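Local coordinates for protein beta-N-acetylglucosaminidase Nag2 (Vibrio harveyi, PDB 6EZR) that probably hydrolyses terminal non-reducing N-acetyl-D-hexosamine residues from N-acetyl-beta-D-hexosaminides, as a glycoside hydrolase of family 20, at residues K17-F22 / E82-S87. Sequence-based numbering, arbitrary orientation.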
ATOM      1  N   LYS A  17     -22.970  22.396   1.117  1.00 38.33           N
ATOM      2  CA  LYS A  17     -22.553  21.563   2.252  1.00 39.16           C
ATOM      3  C   LYS A  17     -22.945  20.071   2.071  1.00 40.84           C
ATOM      4  O   LYS A  17     -24.122  19.737   1.936  1.00 39.47           O
ATOM      5  CB  LYS A  17     -23.128  22.125   3.551  1.00 41.28           C
ATOM      6  CG  LYS A  17     -22.441  21.599   4.797  1.00 44.91           C
ATOM      7  CD  LYS A  17     -23.429  21.242   5.899  1.00 48.69           C
ATOM      8  CE  LYS A  17     -22.769  20.418   6.998  1.00 51.39           C
ATOM      9  NZ  LYS A  17     -22.094  21.282   8.000  1.00 52.03           N
ATOM     10  N   GLN A  18     -21.926  19.209   1.996  1.00 40.64           N
ATOM     11  CA  GLN A  18     -22.075  17.752   1.804  1.00 42.31           C
ATOM     12  C   GLN A  18     -22.917  17.273   0.598  1.00 40.48           C
ATOM     13  O   GLN A  18     -23.468  16.168   0.632  1.00 38.87           O
ATOM     14  CB  GLN A  18     -22.585  17.096   3.104  1.00 43.94           C
ATOM     15  CG  GLN A  18     -21.641  17.223   4.293  1.00 47.46           C
ATOM     16  CD  GLN A  18     -20.269  16.604   4.056  1.00 50.37           C
ATOM     17  OE1 GLN A  18     -20.138  15.586   3.367  1.00 52.26           O
ATOM     18  NE2 GLN A  18     -19.238  17.209   4.640  1.00 51.78           N
ATOM     19  N   ASN A  19     -22.997  18.081  -0.461  1.00 39.36           N
ATOM     20  CA  ASN A  19     -23.705  17.693  -1.691  1.00 39.04           C
ATOM     21  C   ASN A  19     -23.090  18.317  -2.945  1.00 41.51           C
ATOM     22  O   ASN A  19     -22.894  19.535  -2.985  1.00 41.78           O
ATOM     23  CB  ASN A  19     -25.167  18.099  -1.617  1.00 38.62           C
ATOM     24  CG  ASN A  19     -25.978  17.566  -2.780  1.00 38.07           C
ATOM     25  OD1 ASN A  19     -26.169  18.249  -3.784  1.00 39.22           O
ATOM     26  ND2 ASN A  19     -26.449  16.337  -2.654  1.00 38.87           N
ATOM     27  N   CYS A  20     -22.786  17.480  -3.945  1.00 41.49           N
ATOM     28  CA  CYS A  20     -22.371  17.941  -5.275  1.00 43.15           C
ATOM     29  C   CYS A  20     -23.312  17.418  -6.340  1.00 41.59           C
ATOM     30  O   CYS A  20     -23.645  16.233  -6.329  1.00 39.07           O
ATOM     31  CB  CYS A  20     -20.959  17.466  -5.614  1.00 46.15           C
ATOM     32  SG  CYS A  20     -19.670  18.345  -4.717  1.00 56.55           S
ATOM     33  N   ARG A  21     -23.697  18.293  -7.271  1.00 38.50           N
ATOM     34  CA  ARG A  21     -24.548  17.914  -8.403  1.00 39.00           C
ATOM     35  C   ARG A  21     -23.767  18.085  -9.701  1.00 39.63           C
ATOM     36  O   ARG A  21     -23.083  19.100  -9.895  1.00 40.48           O
ATOM     37  CB  ARG A  21     -25.834  18.749  -8.431  1.00 40.38           C
ATOM     38  CG  ARG A  21     -26.894  18.232  -9.393  1.00 41.52           C
ATOM     39  CD  ARG A  21     -28.232  18.919  -9.166  1.00 42.09           C
ATOM     40  NE  ARG A  21     -28.144  20.350  -9.452  1.00 40.85           N
ATOM     41  CZ  ARG A  21     -28.582  20.958 -10.551  1.00 39.85           C
ATOM     42  NH1 ARG A  21     -29.185  20.304 -11.520  1.00 42.78           N
ATOM     43  NH2 ARG A  21     -28.420  22.259 -10.668  1.00 42.80           N
ATOM     44  N   PHE A  22     -23.868  17.079 -10.569  1.00 38.29           N
ATOM     45  CA  PHE A  22     -23.167  17.048 -11.841  1.00 37.50           C
ATOM     46  C   PHE A  22     -24.122  16.910 -13.019  1.00 38.82           C
ATOM     47  O   PHE A  22     -25.181  16.286 -12.905  1.00 35.60           O
ATOM     48  CB  PHE A  22     -22.185  15.878 -11.899  1.00 39.17           C
ATOM     49  CG  PHE A  22     -21.159  15.878 -10.799  1.00 38.59           C
ATOM     50  CD1 PHE A  22     -19.937  16.517 -10.964  1.00 38.84           C
ATOM     51  CD2 PHE A  22     -21.413  15.223  -9.605  1.00 37.68           C
ATOM     52  CE1 PHE A  22     -18.988  16.504  -9.944  1.00 39.57           C
ATOM     53  CE2 PHE A  22     -20.473  15.203  -8.589  1.00 38.51           C
ATOM     54  CZ  PHE A  22     -19.258  15.841  -8.756  1.00 39.90           C
ATOM     55  N   GLU A  82     -28.391  14.185 -15.012  1.00 41.93           N
ATOM     56  CA  GLU A  82     -27.870  14.720 -13.758  1.00 39.65           C
ATOM     57  C   GLU A  82     -27.838  13.669 -12.667  1.00 40.45           C
ATOM     58  O   GLU A  82     -28.674  12.766 -12.627  1.00 40.39           O
ATOM     59  CB  GLU A  82     -28.704  15.888 -13.283  1.00 42.51           C
ATOM     60  CG  GLU A  82     -28.470  17.131 -14.112  1.00 46.18           C
ATOM     61  CD  GLU A  82     -29.381  18.272 -13.738  1.00 48.32           C
ATOM     62  OE1 GLU A  82     -29.372  19.289 -14.467  1.00 50.76           O
ATOM     63  OE2 GLU A  82     -30.083  18.168 -12.704  1.00 48.54           O
ATOM     64  N   PHE A  83     -26.850  13.792 -11.791  1.00 40.70           N
ATOM     65  CA  PHE A  83     -26.769  12.993 -10.573  1.00 38.60           C
ATOM     66  C   PHE A  83     -26.030  13.791  -9.510  1.00 38.34           C
ATOM     67  O   PHE A  83     -25.402  14.825  -9.794  1.00 37.08           O
ATOM     68  CB  PHE A  83     -26.086  11.640 -10.830  1.00 39.27           C
ATOM     69  CG  PHE A  83     -24.626  11.743 -11.168  1.00 39.49           C
ATOM     70  CD1 PHE A  83     -24.210  11.916 -12.491  1.00 40.70           C
ATOM     71  CD2 PHE A  83     -23.661  11.668 -10.166  1.00 39.66           C
ATOM     72  CE1 PHE A  83     -22.857  12.015 -12.807  1.00 40.20           C
ATOM     73  CE2 PHE A  83     -22.313  11.775 -10.474  1.00 41.88           C
ATOM     74  CZ  PHE A  83     -21.909  11.952 -11.797  1.00 40.80           C
ATOM     75  N   SER A  84     -26.113  13.289  -8.288  1.00 37.13           N
ATOM     76  CA  SER A  84     -25.488  13.909  -7.136  1.00 35.80           C
ATOM     77  C   SER A  84     -24.741  12.883  -6.293  1.00 34.76           C
ATOM     78  O   SER A  84     -25.033  11.677  -6.334  1.00 31.45           O
ATOM     79  CB  SER A  84     -26.538  14.618  -6.276  1.00 38.01           C
ATOM     80  OG  SER A  84     -27.046  15.772  -6.921  1.00 39.09           O
ATOM     81  N   ILE A  85     -23.779  13.401  -5.535  1.00 34.72           N
ATOM     82  CA  ILE A  85     -22.985  12.638  -4.572  1.00 35.91           C
ATOM     83  C   ILE A  85     -22.983  13.388  -3.245  1.00 37.39           C
ATOM     84  O   ILE A  85     -23.160  14.611  -3.204  1.00 37.73           O
ATOM     85  CB  ILE A  85     -21.523  12.428  -5.041  1.00 34.57           C
ATOM     86  CG1 ILE A  85     -20.780  13.755  -5.175  1.00 34.56           C
ATOM     87  CG2 ILE A  85     -21.503  11.705  -6.372  1.00 36.02           C
ATOM     88  CD1 ILE A  85     -19.281  13.639  -5.386  1.00 36.05           C
ATOM     89  N   GLY A  86     -22.769  12.650  -2.168  1.00 38.85           N
ATOM     90  CA  GLY A  86     -22.691  13.232  -0.842  1.00 41.29           C
ATOM     91  C   GLY A  86     -21.248  13.556  -0.571  1.00 44.88           C
ATOM     92  O   GLY A  86     -20.532  12.763   0.036  1.00 52.81           O
ATOM     93  N   SER A  87     -20.792  14.699  -1.062  1.00 45.89           N
ATOM     94  CA  SER A  87     -19.425  15.126  -0.787  1.00 44.94           C
ATOM     95  C   SER A  87     -19.210  16.617  -0.974  1.00 43.43           C
ATOM     96  O   SER A  87     -20.012  17.336  -1.597  1.00 40.65           O
ATOM     97  CB  SER A  87     -18.411  14.328  -1.636  1.00 48.19           C
ATOM     98  OG  SER A  87     -17.807  15.098  -2.668  1.00 49.55           O
TER
HETATM   99  O   HOH W   1     -28.439  17.627  -5.372  1.00 39.28           O
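Cys20 and Phe22 pair with Ile85 and Phe83 as residues 19-22 and 82-85 run side by side in opposite directions, their axes 4.7 Å apart and at 160°. Both are antiparallel hydrogen-bonded pairs: Cys20 N gives to Ile85 O and Ile85 N to Cys20 O, while Phe22 N meets Phe83 O at 2.8 Å, almost straight, and Phe83 N returns a longer bond to Phe22 O. Between them Arg21 and Ser84 form a non-hydrogen-bonded pair. Beyond Ile85 the regular pairing gives way to an inverse gamma turn centred on Gly86.

The buried face carries apolar groups. Phe22 CB lies over one face of the Phe83 ring, 4.2 Å from its centroid, a CH-pi contact; the two rings, inclined by 26°, are slid so far apart that they barely overlap. Ile85 has its CG1 between backbone N and carbonyl carbon (chi1 63°), which brings this branch to the Phe22 ring edge, 3.7 Å from CE2. The same CG1 also meets Cys20 CB, and the short, weakly polar cysteine side chain is at ease on a buried face. On the other, partly exposed face, polar groups suit contact with water. Arg21, bent at chi3 (64°), brings NH1 within 2.6 Å of Glu82 OE2 in a salt bridge whose hydrogen bond is weak, and one water joins Asn19 OD1 to Ser84 OG.

Strand 78-85 is an outermost strand of its sheet, and strand 19-28 lies between it and strand 6-16, whose Leu10 touches both phenylalanines; Phe90 also meets the Phe22 ring.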